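Local coordinates for protein PurR transcriptional regulator (Vibrio parahaemolyticus, PDB 3D8U) that probably acts as a LacI/PurR-type transcription factor that binds cis-regulatory DNA through a domain absent from this construct, which forms a dimer of periplasmic-binding-protein-like cores, at residues E170-L175 and F198-R203; I192-L197 and E223-S228. All coordinates share one frame; numbering follows the deposited sequence.

Contact 1: residues E170-L175 and F198-R203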
loop_
_atom_site.group_PDB
_atom_site.type_symbol
_atom_site.label_atom_id
_atom_site.label_comp_id
_atom_site.label_asym_id
_atom_site.label_seq_id
_atom_site.Cartn_x
_atom_site.Cartn_y
_atom_site.Cartn_z
ATOM N N GLU B 170 -14.967 -1.042 -13.893
ATOM C CA GLU B 170 -15.793 -0.146 -14.652
ATOM C C GLU B 170 -15.040 0.234 -15.880
ATOM O O GLU B 170 -15.625 0.375 -16.954
ATOM C CB GLU B 170 -16.183 1.037 -13.818
ATOM C CG GLU B 170 -17.003 0.590 -12.673
ATOM C CD GLU B 170 -17.162 1.662 -11.666
ATOM O OE1 GLU B 170 -18.155 1.627 -10.906
ATOM O OE2 GLU B 170 -16.302 2.563 -11.626
ATOM N N GLY B 171 -13.727 0.338 -15.743
ATOM C CA GLY B 171 -12.858 0.602 -16.905
ATOM C C GLY B 171 -13.192 -0.379 -18.003
ATOM O O GLY B 171 -13.565 0.031 -19.116
ATOM N N LEU B 172 -13.106 -1.669 -17.676
ATOM C CA LEU B 172 -13.404 -2.692 -18.644
ATOM C C LEU B 172 -14.794 -2.451 -19.200
ATOM O O LEU B 172 -14.986 -2.373 -20.432
ATOM C CB LEU B 172 -13.370 -4.055 -18.017
ATOM C CG LEU B 172 -12.976 -5.256 -18.880
ATOM C CD1 LEU B 172 -13.784 -6.456 -18.449
ATOM C CD2 LEU B 172 -13.099 -5.030 -20.360
ATOM N N ALA B 173 -15.763 -2.297 -18.302
ATOM C CA ALA B 173 -17.144 -2.052 -18.744
ATOM C C ALA B 173 -17.227 -0.986 -19.836
ATOM O O ALA B 173 -17.689 -1.269 -20.943
ATOM C CB ALA B 173 -18.036 -1.714 -17.601
ATOM N N LYS B 174 -16.754 0.220 -19.542
ATOM C CA LYS B 174 -16.972 1.337 -20.438
ATOM C C LYS B 174 -16.269 1.133 -21.792
ATOM O O LYS B 174 -16.790 1.522 -22.839
ATOM C CB LYS B 174 -16.520 2.639 -19.792
ATOM C CG LYS B 174 -17.199 2.997 -18.464
ATOM C CD LYS B 174 -17.078 4.506 -18.251
ATOM C CE LYS B 174 -17.399 4.950 -16.825
ATOM N NZ LYS B 174 -16.204 4.904 -15.915
ATOM N N LEU B 175 -15.093 0.510 -21.769
ATOM C CA LEU B 175 -14.415 0.161 -22.999
ATOM C C LEU B 175 -15.248 -0.823 -23.831
ATOM O O LEU B 175 -15.509 -0.586 -25.001
ATOM C CB LEU B 175 -13.015 -0.385 -22.696
ATOM C CG LEU B 175 -11.938 0.597 -22.209
ATOM C CD1 LEU B 175 -10.595 -0.025 -22.371
ATOM C CD2 LEU B 175 -11.943 1.899 -22.976
ATOM N N PHE B 198 -11.081 -9.784 -12.435
ATOM C CA PHE B 198 -12.284 -10.131 -11.747
ATOM C C PHE B 198 -13.525 -9.805 -12.571
ATOM O O PHE B 198 -14.479 -10.575 -12.548
ATOM C CB PHE B 198 -12.324 -9.383 -10.435
ATOM C CG PHE B 198 -11.643 -10.092 -9.311
ATOM C CD1 PHE B 198 -11.726 -11.484 -9.182
ATOM C CD2 PHE B 198 -10.968 -9.372 -8.325
ATOM C CE1 PHE B 198 -11.114 -12.147 -8.109
ATOM C CE2 PHE B 198 -10.353 -10.035 -7.228
ATOM C CZ PHE B 198 -10.424 -11.412 -7.129
ATOM N N GLU B 199 -13.522 -8.691 -13.305
ATOM C CA GLU B 199 -14.713 -8.291 -14.070
ATOM C C GLU B 199 -14.885 -9.167 -15.312
ATOM O O GLU B 199 -16.013 -9.414 -15.758
ATOM C CB GLU B 199 -14.680 -6.789 -14.441
ATOM C CG GLU B 199 -15.901 -6.216 -15.144
ATOM C CD GLU B 199 -17.126 -6.266 -14.246
ATOM O OE1 GLU B 199 -16.893 -6.415 -13.014
ATOM O OE2 GLU B 199 -18.296 -6.182 -14.743
ATOM N N CYS B 200 -13.764 -9.624 -15.874
ATOM C CA CYS B 200 -13.793 -10.580 -16.963
ATOM C C CYS B 200 -14.518 -11.805 -16.449
ATOM O O CYS B 200 -15.504 -12.254 -17.037
ATOM C CB CYS B 200 -12.384 -10.958 -17.338
ATOM S SG CYS B 200 -11.542 -9.708 -18.296
ATOM N N HIS B 201 -14.070 -12.317 -15.309
ATOM C CA HIS B 201 -14.812 -13.385 -14.668
ATOM C C HIS B 201 -16.315 -13.115 -14.533
ATOM O O HIS B 201 -17.113 -14.000 -14.830
ATOM C CB HIS B 201 -14.169 -13.801 -13.360
ATOM C CG HIS B 201 -12.830 -14.430 -13.553
ATOM N ND1 HIS B 201 -11.957 -14.669 -12.516
ATOM C CD2 HIS B 201 -12.199 -14.847 -14.676
ATOM C CE1 HIS B 201 -10.854 -15.217 -12.984
ATOM N NE2 HIS B 201 -10.972 -15.333 -14.291
ATOM N N ARG B 202 -16.698 -11.903 -14.144
ATOM C CA ARG B 202 -18.128 -11.609 -13.943
ATOM C C ARG B 202 -18.913 -11.748 -15.261
ATOM O O ARG B 202 -20.037 -12.280 -15.294
ATOM C CB ARG B 202 -18.356 -10.215 -13.346
ATOM C CG ARG B 202 -19.701 -10.138 -12.698
ATOM C CD ARG B 202 -19.990 -8.854 -11.965
ATOM N NE ARG B 202 -20.375 -7.831 -12.927
ATOM C CZ ARG B 202 -21.597 -7.335 -13.084
ATOM N NH1 ARG B 202 -22.616 -7.706 -12.319
ATOM N NH2 ARG B 202 -21.775 -6.431 -14.034
ATOM N N ARG B 203 -18.285 -11.288 -16.341
ATOM C CA ARG B 203 -18.947 -11.123 -17.609
ATOM C C ARG B 203 -18.696 -12.351 -18.434
ATOM O O ARG B 203 -19.124 -12.452 -19.581
ATOM C CB ARG B 203 -18.376 -9.912 -18.320
ATOM C CG ARG B 203 -18.206 -8.693 -17.450
ATOM C CD ARG B 203 -18.169 -7.448 -18.307
ATOM N NE ARG B 203 -18.515 -6.268 -17.517
ATOM C CZ ARG B 203 -19.638 -5.571 -17.616
ATOM N NH1 ARG B 203 -20.580 -5.862 -18.505
ATOM N NH2 ARG B 203 -19.807 -4.548 -16.813
#
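L172 reaches from helix 165-178 to E199 and C200 of helix 190-203, and the pair of helices belongs to the C-terminal alpha/beta subdomain of a periplasmic-binding-protein-like fold. Both helices flank the parallel sheet that contains strands 156-159 and 184-187. Their local axes approach to 9.8 Å at 54°, and the nearest CA atoms across the two segments are those of L172 and E199.

One methyl does most of the work. L172 CD1 lies 3.9 Å from E199 CG and 4.0 Å from C200 SG, so the branch touches the aliphatic base of the glutamate and the cysteine sulfur together. The leucine and glutamate side chains cross obliquely. L172 also packs on L182, L185 and I211, which places this apolar patch against the sheet.

Beyond E199 CG the chain bends at chi2 (64°), and the carboxylate takes up a salt-bridge network with two arginines of its own helix. R202 NE meets E199 OE2 at 3.2 Å in a nearly straight bond, on the syn side but tilted 27° from the carboxylate plane; OE2 lies close to the plane of the R202 guanidinium. R203 NE approaches the same oxygen at 2.8 Å, a salt bridge whose hydrogen bond is weak. Two positive groups thus share one oxygen, which would probably stabilise the charged carboxylate. R203 runs extended from CG to NE toward helix 165-178, where A173 CA lies over one guanidinium face and A173 CB sits 3.4 Å from R203 NH2.

Contact 2: residues I192-L197 and E223-S228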
loop_
_atom_site.group_PDB
_atom_site.type_symbol
_atom_site.label_atom_id
_atom_site.label_comp_id
_atom_site.label_asym_id
_atom_site.label_seq_id
_atom_site.Cartn_x
_atom_site.Cartn_y
_atom_site.Cartn_z
ATOM N N ILE B 192 -5.850 -1.886 -10.755
ATOM C CA ILE B 192 -6.645 -1.757 -11.947
ATOM C C ILE B 192 -6.805 -3.099 -12.669
ATOM O O ILE B 192 -7.911 -3.519 -13.002
ATOM C CB ILE B 192 -6.013 -0.705 -12.833
ATOM C CG1 ILE B 192 -6.081 0.632 -12.103
ATOM C CG2 ILE B 192 -6.669 -0.679 -14.199
ATOM C CD1 ILE B 192 -5.151 1.714 -12.600
ATOM N N ALA B 193 -5.693 -3.781 -12.873
ATOM C CA ALA B 193 -5.683 -5.002 -13.627
ATOM C C ALA B 193 -6.452 -6.048 -12.871
ATOM O O ALA B 193 -6.990 -6.960 -13.460
ATOM C CB ALA B 193 -4.266 -5.453 -13.817
ATOM N N ILE B 194 -6.498 -5.931 -11.554
ATOM C CA ILE B 194 -7.209 -6.910 -10.758
ATOM C C ILE B 194 -8.710 -6.685 -10.923
ATOM O O ILE B 194 -9.488 -7.642 -11.138
ATOM C CB ILE B 194 -6.808 -6.803 -9.301
ATOM C CG1 ILE B 194 -5.409 -7.382 -9.140
ATOM C CG2 ILE B 194 -7.777 -7.529 -8.430
ATOM C CD1 ILE B 194 -5.351 -8.910 -9.048
ATOM N N GLY B 195 -9.118 -5.419 -10.828
ATOM C CA GLY B 195 -10.498 -5.084 -11.070
ATOM C C GLY B 195 -10.875 -5.727 -12.381
ATOM O O GLY B 195 -11.866 -6.435 -12.464
ATOM N N ALA B 196 -10.049 -5.511 -13.397
ATOM C CA ALA B 196 -10.375 -5.929 -14.745
ATOM C C ALA B 196 -10.546 -7.443 -14.802
ATOM O O ALA B 196 -11.570 -7.918 -15.289
ATOM C CB ALA B 196 -9.317 -5.456 -15.699
ATOM N N LEU B 197 -9.560 -8.183 -14.279
ATOM C CA LEU B 197 -9.535 -9.653 -14.267
ATOM C C LEU B 197 -10.805 -10.211 -13.662
ATOM O O LEU B 197 -11.499 -11.015 -14.272
ATOM C CB LEU B 197 -8.364 -10.160 -13.421
ATOM C CG LEU B 197 -7.611 -11.408 -13.905
ATOM C CD1 LEU B 197 -7.047 -12.172 -12.733
ATOM C CD2 LEU B 197 -8.414 -12.364 -14.767
ATOM N N GLU B 223 0.899 -11.628 -9.558
ATOM C CA GLU B 223 1.549 -12.906 -9.897
ATOM C C GLU B 223 0.719 -14.114 -9.494
ATOM O O GLU B 223 0.816 -15.169 -10.119
ATOM C CB GLU B 223 2.901 -13.028 -9.200
ATOM C CG GLU B 223 3.606 -14.321 -9.531
ATOM C CD GLU B 223 4.794 -14.571 -8.646
ATOM O OE1 GLU B 223 4.979 -13.745 -7.726
ATOM O OE2 GLU B 223 5.533 -15.577 -8.855
ATOM N N HIS B 224 -0.072 -13.965 -8.434
ATOM C CA HIS B 224 -0.781 -15.089 -7.904
ATOM C C HIS B 224 -2.276 -14.910 -7.997
ATOM O O HIS B 224 -3.018 -15.458 -7.175
ATOM C CB HIS B 224 -0.364 -15.345 -6.466
ATOM C CG HIS B 224 0.867 -16.178 -6.333
ATOM N ND1 HIS B 224 2.136 -15.638 -6.331
ATOM C CD2 HIS B 224 1.025 -17.514 -6.197
ATOM C CE1 HIS B 224 3.024 -16.603 -6.193
ATOM N NE2 HIS B 224 2.376 -17.752 -6.116
ATOM N N ALA B 225 -2.720 -14.131 -8.980
ATOM C CA ALA B 225 -4.129 -14.084 -9.356
ATOM C C ALA B 225 -4.440 -15.279 -10.282
ATOM O O ALA B 225 -3.573 -16.100 -10.522
ATOM C CB ALA B 225 -4.395 -12.814 -10.044
ATOM N N TYR B 226 -5.663 -15.404 -10.779
ATOM C CA TYR B 226 -6.002 -16.471 -11.721
ATOM C C TYR B 226 -6.921 -15.995 -12.840
ATOM O O TYR B 226 -7.985 -15.457 -12.556
ATOM C CB TYR B 226 -6.730 -17.594 -11.023
ATOM C CG TYR B 226 -7.237 -18.628 -12.005
ATOM C CD1 TYR B 226 -8.559 -18.599 -12.461
ATOM C CD2 TYR B 226 -6.385 -19.629 -12.495
ATOM C CE1 TYR B 226 -9.024 -19.543 -13.367
ATOM C CE2 TYR B 226 -6.839 -20.584 -13.397
ATOM C CZ TYR B 226 -8.159 -20.528 -13.825
ATOM O OH TYR B 226 -8.607 -21.455 -14.725
ATOM N N PRO B 227 -6.525 -16.193 -14.109
ATOM C CA PRO B 227 -5.217 -16.644 -14.553
ATOM C C PRO B 227 -4.209 -15.617 -14.074
ATOM O O PRO B 227 -4.570 -14.453 -13.978
ATOM C CB PRO B 227 -5.338 -16.547 -16.070
ATOM C CG PRO B 227 -6.748 -16.718 -16.347
ATOM C CD PRO B 227 -7.419 -15.965 -15.255
ATOM N N SER B 228 -2.987 -16.029 -13.747
ATOM C CA SER B 228 -1.970 -15.119 -13.239
ATOM C C SER B 228 -1.679 -14.133 -14.325
ATOM O O SER B 228 -1.826 -14.461 -15.504
ATOM C CB SER B 228 -0.698 -15.889 -13.005
ATOM O OG SER B 228 -0.367 -16.592 -14.183
#
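A225 CB receives a methyl from each of two residues of helix 190-203, I194 and L197, in the C-terminal subdomain of this periplasmic-binding-protein-like fold; A225 lies in the loop that follows the short helix 220-223. The close-packed part is the fork of L197. Its CD1 lies 3.8 Å from A225 CB and also meets the backbone, 3.4 Å from Y226 O and 3.6 Å from P227 O, while CD2 adds the ring carbon P227 CD at 3.8 Å. Both branches lie near Y226 O, and the peptide between Y226 and P227 is cis.

One helical turn earlier the packing thins. I194 adds a single touch, CD1 to A225 CB at 4.1 Å, and the end of its side chain comes nearer the loop than its base.

The looser side is at the Y226 side chain, whose CB points away from the helix and which is partly exposed. R202 of the second subunit packs on this tyrosine, and F198 of that subunit covers both L197 and A225. Within the loop, P227 CD lies 4.0 Å above one face of the Y226 ring, offset toward its rim.

In the fold
Contact 1 and contact 2 have centres about 12 Å apart on the same side of the chain's centre, and both draw on helix 190-203. Along the chain their segments alternate: 170-175, 192-197, 198-203, then 223-228. Helices 165-178 and 190-203 both pack on the four-stranded parallel sheet, and the loop after helix 220-223 lies against helix 190-203. H201, within 198-203, packs on Y226 and P227 of contact 2, and L172 CD1 touches A196 O of the segment 192-197. The same helix meets the second subunit: F198 stacks on F198 of the other copy and H201 meets H201 there, so both contacts border the dimer interface.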